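Local atomic coordinates of phiAB6 tailspike (Unidentified phage, PDB entry 5JS4), a protein that forms a trimeric beta-helical phage tailspike that fragments the exopolysaccharide of Acinetobacter baumannii. Residues N275-A280 / G296-G301; P335-L340 / A362-I367. All coordinates share one frame; numbering follows the deposited sequence.

Contact 1: residues N275-A280 / G296-G301; sequences NLYLGA and GLVGNG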
loop_
_atom_site.group_PDB
_atom_site.type_symbol
_atom_site.label_atom_id
_atom_site.label_comp_id
_atom_site.label_asym_id
_atom_site.label_seq_id
_atom_site.Cartn_x
_atom_site.Cartn_y
_atom_site.Cartn_z
ATOM N N ASN A 275 -26.853 13.123 16.161
ATOM C CA ASN A 275 -26.594 13.942 14.984
ATOM C C ASN A 275 -27.753 14.855 14.636
ATOM O O ASN A 275 -28.902 14.581 14.998
ATOM C CB ASN A 275 -26.301 13.046 13.773
ATOM C CG ASN A 275 -25.145 12.086 14.009
ATOM O OD1 ASN A 275 -25.204 10.915 13.626
ATOM N ND2 ASN A 275 -24.093 12.574 14.641
ATOM N N LEU A 276 -27.425 15.950 13.949
ATOM C CA LEU A 276 -28.409 16.796 13.289
ATOM C C LEU A 276 -28.675 16.236 11.897
ATOM O O LEU A 276 -27.738 15.878 11.183
ATOM C CB LEU A 276 -27.912 18.243 13.208
ATOM C CG LEU A 276 -28.858 19.265 12.553
ATOM C CD1 LEU A 276 -28.739 20.636 13.203
ATOM C CD2 LEU A 276 -28.621 19.385 11.053
ATOM N N TYR A 277 -29.953 16.159 11.531
ATOM C CA TYR A 277 -30.382 15.653 10.227
ATOM C C TYR A 277 -31.145 16.713 9.451
ATOM O O TYR A 277 -31.892 17.506 10.027
ATOM C CB TYR A 277 -31.264 14.412 10.396
ATOM C CG TYR A 277 -30.518 13.264 11.016
ATOM C CD1 TYR A 277 -30.468 13.115 12.395
ATOM C CD2 TYR A 277 -29.827 12.348 10.229
ATOM C CE1 TYR A 277 -29.770 12.076 12.977
ATOM C CE2 TYR A 277 -29.122 11.306 10.800
ATOM C CZ TYR A 277 -29.095 11.176 12.175
ATOM O OH TYR A 277 -28.389 10.145 12.753
ATOM N N LEU A 278 -30.946 16.719 8.138
ATOM C CA LEU A 278 -31.749 17.541 7.245
ATOM C C LEU A 278 -32.974 16.761 6.787
ATOM O O LEU A 278 -32.985 15.529 6.824
ATOM C CB LEU A 278 -30.929 17.966 6.031
ATOM C CG LEU A 278 -29.622 18.706 6.314
ATOM C CD1 LEU A 278 -28.958 19.077 4.999
ATOM C CD2 LEU A 278 -29.845 19.947 7.173
ATOM N N GLY A 279 -34.005 17.488 6.366
ATOM C CA GLY A 279 -35.190 16.881 5.760
ATOM C C GLY A 279 -34.892 16.341 4.374
ATOM O O GLY A 279 -33.791 16.524 3.855
ATOM N N ALA A 280 -35.878 15.689 3.765
ATOM C CA ALA A 280 -35.668 14.977 2.502
ATOM C C ALA A 280 -35.185 15.896 1.386
ATOM O O ALA A 280 -34.222 15.580 0.688
ATOM C CB ALA A 280 -36.941 14.266 2.077
ATOM N N GLY A 296 -23.155 15.573 15.794
ATOM C CA GLY A 296 -22.613 15.444 14.450
ATOM C C GLY A 296 -23.591 15.982 13.424
ATOM O O GLY A 296 -24.679 16.461 13.763
ATOM N N LEU A 297 -23.207 15.879 12.161
ATOM C CA LEU A 297 -23.965 16.481 11.078
ATOM C C LEU A 297 -24.177 15.470 9.958
ATOM O O LEU A 297 -23.215 14.964 9.384
ATOM C CB LEU A 297 -23.222 17.717 10.567
ATOM C CG LEU A 297 -23.864 18.543 9.453
ATOM C CD1 LEU A 297 -25.276 18.986 9.808
ATOM C CD2 LEU A 297 -22.992 19.752 9.159
ATOM N N VAL A 298 -25.442 15.175 9.674
ATOM C CA VAL A 298 -25.823 14.270 8.592
ATOM C C VAL A 298 -26.726 15.029 7.623
ATOM O O VAL A 298 -27.784 15.534 8.007
ATOM C CB VAL A 298 -26.550 13.024 9.132
ATOM C CG1 VAL A 298 -26.941 12.088 7.998
ATOM C CG2 VAL A 298 -25.672 12.295 10.139
ATOM N N GLY A 299 -26.296 15.120 6.369
ATOM C CA GLY A 299 -27.047 15.851 5.360
ATOM C C GLY A 299 -28.112 15.002 4.700
ATOM O O GLY A 299 -28.481 13.934 5.200
ATOM N N ASN A 300 -28.603 15.488 3.567
ATOM C CA ASN A 300 -29.607 14.778 2.781
ATOM C C ASN A 300 -29.070 14.406 1.402
ATOM O O ASN A 300 -29.814 14.343 0.422
ATOM C CB ASN A 300 -30.908 15.589 2.687
ATOM C CG ASN A 300 -30.702 17.006 2.170
ATOM O OD1 ASN A 300 -29.620 17.376 1.709
ATOM N ND2 ASN A 300 -31.755 17.806 2.245
ATOM N N GLY A 301 -27.765 14.149 1.341
ATOM C CA GLY A 301 -27.139 13.657 0.130
ATOM C C GLY A 301 -25.798 14.293 -0.145
ATOM O O GLY A 301 -25.560 15.460 0.185
HETATM O O HOH W 1 -30.625 13.751 7.070
HETATM O O HOH W 2 -31.731 15.866 -0.878
#
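Leu276 and Leu297 lie side by side on the inner face of two neighbouring parallel strands of the beta-helix, near helix 260-268, CD2 of Leu276 3.6 Å from CD1 of Leu297. Phe354 and Ile355 pack on Leu297, and Tyr266 and Cys267 of that helix on Leu276, so this side is tightly packed and largely apolar. Between the strands Leu276 N gives a nearly straight bond (174°) to Gly296 O at 2.8 Å, and Val298 N reaches Leu276 O at 2.8 Å. Val298 stands on the other face beside Tyr277, which is partly exposed: its CB lies 3.5 Å from CE2 of the ring, while CG2, anti to the carbonyl carbon, also reaches CB of Asn275. The loose side begins past Val298, where the strands part. Leu278 N bonds only weakly to Val298 O (3.4 Å), a water at the edge of the Tyr277 ring bridges Leu278 O and Gly299 O, and a second bridges Ala280 O and Asn300 O. There Asn300 ND2 binds Gly279 O at 2.9 Å, the acceptor close to the amide plane. Main-chain bonds thus fix the register through Val298; beyond it, where direct pairing weakens, the Asn300 amide and two waters bridge the chains.

Contact 2: residues P335-L340 / A362-I367; sequences PTIQNL and ANIDHI
The amide of Gln338 and the carboxylate of Asp365 stand side by side on the outer face of a parallel beta-helix, their planes turned 75° against each other. OE1 of Gln338 stays 4.0 Å from OD1 of Asp365, so the two acceptors pass without bonding, and it is the Gln338 CB that lies against the carboxylate, 4.0 Å from OD2 of Asp365. The next flat group is the His366 ring, whose edge has the carboxylate carbon of Asp365 in plane. His366 also packs on Asp365 of the second subunit, and Asp365 on His366 of the third, which places this face against the trimer interface.

The opposite face looks into the coil. Ile337 and Ile364 run alongside each other and meet at their CD1 atoms (4.1 Å), both CG1 branches being anti to the carbonyl carbon. Ile337 CG2 turns instead to Ile367 CG2 at 4.0 Å, and Ile355 and Ile357 of strand 353-358 add to the hydrophobic filling.

Main-chain bonds join the two rungs in register, among them Asp365 N to Ile337 O at 3.0 Å. At the corner Asn339 and His366 both take left-handed backbone angles (phi 57°); Asn339 N makes two weak bonds, to Asp365 O and His366 O, whereas Leu340 N restores a regular one to His366 O.

OD1 of Asn363 is held by Asn389 of the third subunit, while ND2 of Asn363 donates at 2.9 Å to a water that also accepts from Thr336 OG1 and donates to Pro335 O.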
loop_
_atom_site.group_PDB
_atom_site.type_symbol
_atom_site.label_atom_id
_atom_site.label_comp_id
_atom_site.label_asym_id
_atom_site.label_seq_id
_atom_site.Cartn_x
_atom_site.Cartn_y
_atom_site.Cartn_z
ATOM N N PRO A 335 -18.609 13.749 16.383
ATOM C CA PRO A 335 -17.653 12.902 15.665
ATOM C C PRO A 335 -18.085 12.448 14.268
ATOM O O PRO A 335 -17.404 11.624 13.669
ATOM C CB PRO A 335 -17.529 11.683 16.584
ATOM C CG PRO A 335 -18.866 11.583 17.230
ATOM C CD PRO A 335 -19.337 12.997 17.421
ATOM N N THR A 336 -19.194 12.979 13.758
ATOM C CA THR A 336 -19.738 12.565 12.467
ATOM C C THR A 336 -20.007 13.774 11.585
ATOM O O THR A 336 -20.656 14.721 12.017
ATOM C CB THR A 336 -21.070 11.814 12.664
ATOM O OG1 THR A 336 -20.859 10.674 13.506
ATOM C CG2 THR A 336 -21.664 11.366 11.333
ATOM N N ILE A 337 -19.489 13.738 10.358
ATOM C CA ILE A 337 -19.979 14.587 9.270
ATOM C C ILE A 337 -20.150 13.660 8.076
ATOM O O ILE A 337 -19.176 13.085 7.611
ATOM C CB ILE A 337 -19.019 15.732 8.891
ATOM C CG1 ILE A 337 -18.631 16.553 10.123
ATOM C CG2 ILE A 337 -19.669 16.636 7.848
ATOM C CD1 ILE A 337 -17.555 17.587 9.871
ATOM N N GLN A 338 -21.375 13.502 7.586
ATOM C CA GLN A 338 -21.607 12.551 6.500
ATOM C C GLN A 338 -22.811 12.868 5.632
ATOM O O GLN A 338 -23.750 13.535 6.067
ATOM C CB GLN A 338 -21.738 11.127 7.053
ATOM C CG GLN A 338 -22.958 10.882 7.924
ATOM C CD GLN A 338 -23.107 9.423 8.326
ATOM O OE1 GLN A 338 -22.122 8.745 8.619
ATOM N NE2 GLN A 338 -24.340 8.936 8.347
ATOM N N ASN A 339 -22.762 12.368 4.398
ATOM C CA ASN A 339 -23.901 12.389 3.493
ATOM C C ASN A 339 -24.388 13.817 3.279
ATOM O O ASN A 339 -25.581 14.092 3.362
ATOM C CB ASN A 339 -25.020 11.514 4.074
ATOM C CG ASN A 339 -26.165 11.301 3.108
ATOM O OD1 ASN A 339 -25.948 11.051 1.928
ATOM N ND2 ASN A 339 -27.393 11.395 3.609
ATOM N N LEU A 340 -23.448 14.719 3.006
ATOM C CA LEU A 340 -23.707 16.151 3.103
ATOM C C LEU A 340 -23.177 16.933 1.912
ATOM O O LEU A 340 -22.078 16.684 1.432
ATOM C CB LEU A 340 -23.070 16.702 4.380
ATOM C CG LEU A 340 -23.152 18.213 4.614
ATOM C CD1 LEU A 340 -24.592 18.658 4.815
ATOM C CD2 LEU A 340 -22.291 18.595 5.807
ATOM N N ALA A 362 -13.081 11.073 14.969
ATOM C CA ALA A 362 -13.984 11.590 13.949
ATOM C C ALA A 362 -14.142 10.597 12.809
ATOM O O ALA A 362 -13.191 9.901 12.443
ATOM C CB ALA A 362 -13.477 12.915 13.407
ATOM N N ASN A 363 -15.358 10.540 12.276
ATOM C CA ASN A 363 -15.654 9.873 11.015
ATOM C C ASN A 363 -16.303 10.884 10.087
ATOM O O ASN A 363 -17.449 11.282 10.303
ATOM C CB ASN A 363 -16.610 8.705 11.225
ATOM C CG ASN A 363 -15.962 7.533 11.932
ATOM O OD1 ASN A 363 -14.952 6.996 11.469
ATOM N ND2 ASN A 363 -16.545 7.120 13.052
ATOM N N ILE A 364 -15.562 11.309 9.070
ATOM C CA ILE A 364 -16.075 12.224 8.062
ATOM C C ILE A 364 -16.078 11.472 6.746
ATOM O O ILE A 364 -15.038 10.980 6.317
ATOM C CB ILE A 364 -15.208 13.492 7.952
ATOM C CG1 ILE A 364 -15.243 14.266 9.276
ATOM C CG2 ILE A 364 -15.692 14.364 6.800
ATOM C CD1 ILE A 364 -14.201 15.360 9.391
ATOM N N ASP A 365 -17.241 11.365 6.109
ATOM C CA ASP A 365 -17.319 10.657 4.836
ATOM C C ASP A 365 -18.502 11.063 3.978
ATOM O O ASP A 365 -19.565 11.427 4.483
ATOM C CB ASP A 365 -17.343 9.147 5.056
ATOM C CG ASP A 365 -18.534 8.698 5.860
ATOM O OD1 ASP A 365 -18.453 8.757 7.093
ATOM O OD2 ASP A 365 -19.542 8.270 5.260
ATOM N N HIS A 366 -18.296 10.972 2.668
ATOM C CA HIS A 366 -19.327 11.265 1.678
ATOM C C HIS A 366 -19.846 12.680 1.856
ATOM O O HIS A 366 -21.018 12.900 2.173
ATOM C CB HIS A 366 -20.449 10.226 1.744
ATOM C CG HIS A 366 -19.987 8.835 1.443
ATOM N ND1 HIS A 366 -20.111 8.265 0.196
ATOM C CD2 HIS A 366 -19.373 7.912 2.220
ATOM C CE1 HIS A 366 -19.609 7.043 0.222
ATOM N NE2 HIS A 366 -19.153 6.805 1.437
ATOM N N ILE A 367 -18.944 13.637 1.658
ATOM C CA ILE A 367 -19.294 15.048 1.723
ATOM C C ILE A 367 -18.846 15.792 0.472
ATOM O O ILE A 367 -17.889 15.398 -0.204
ATOM C CB ILE A 367 -18.725 15.742 2.986
ATOM C CG1 ILE A 367 -17.189 15.793 2.967
ATOM C CG2 ILE A 367 -19.237 15.040 4.239
ATOM C CD1 ILE A 367 -16.592 16.648 4.067
HETATM O O HOH W 3 -18.703 8.893 13.983
#

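How the contacts relate
Contacts 1 and 2 are two pairings of one run of parallel beta-helix strands, separated by the pairing of 296-298 with 336-338, their centres about 10 Å apart. Along the chain they come in series: 275-280 pairs with 296-301 before 335-340 pairs with 362-367. The four parallel strands therefore stack in the order 275-277, 296-298, 336-338, 362-370. Leu297 N is probably hydrogen-bonded to Thr336 O (2.8 Å), and Leu297 CD2 packs 3.6 Å from Leu340 CD2, which carries the hydrophobic interior from one contact into the next. Contact 1 lies nearer the N-terminal end of the beta-helix, beside helix 260-268; contact 2 lies deeper in the shaft. Both touch other subunits, so the stacked coils also help form the trimer.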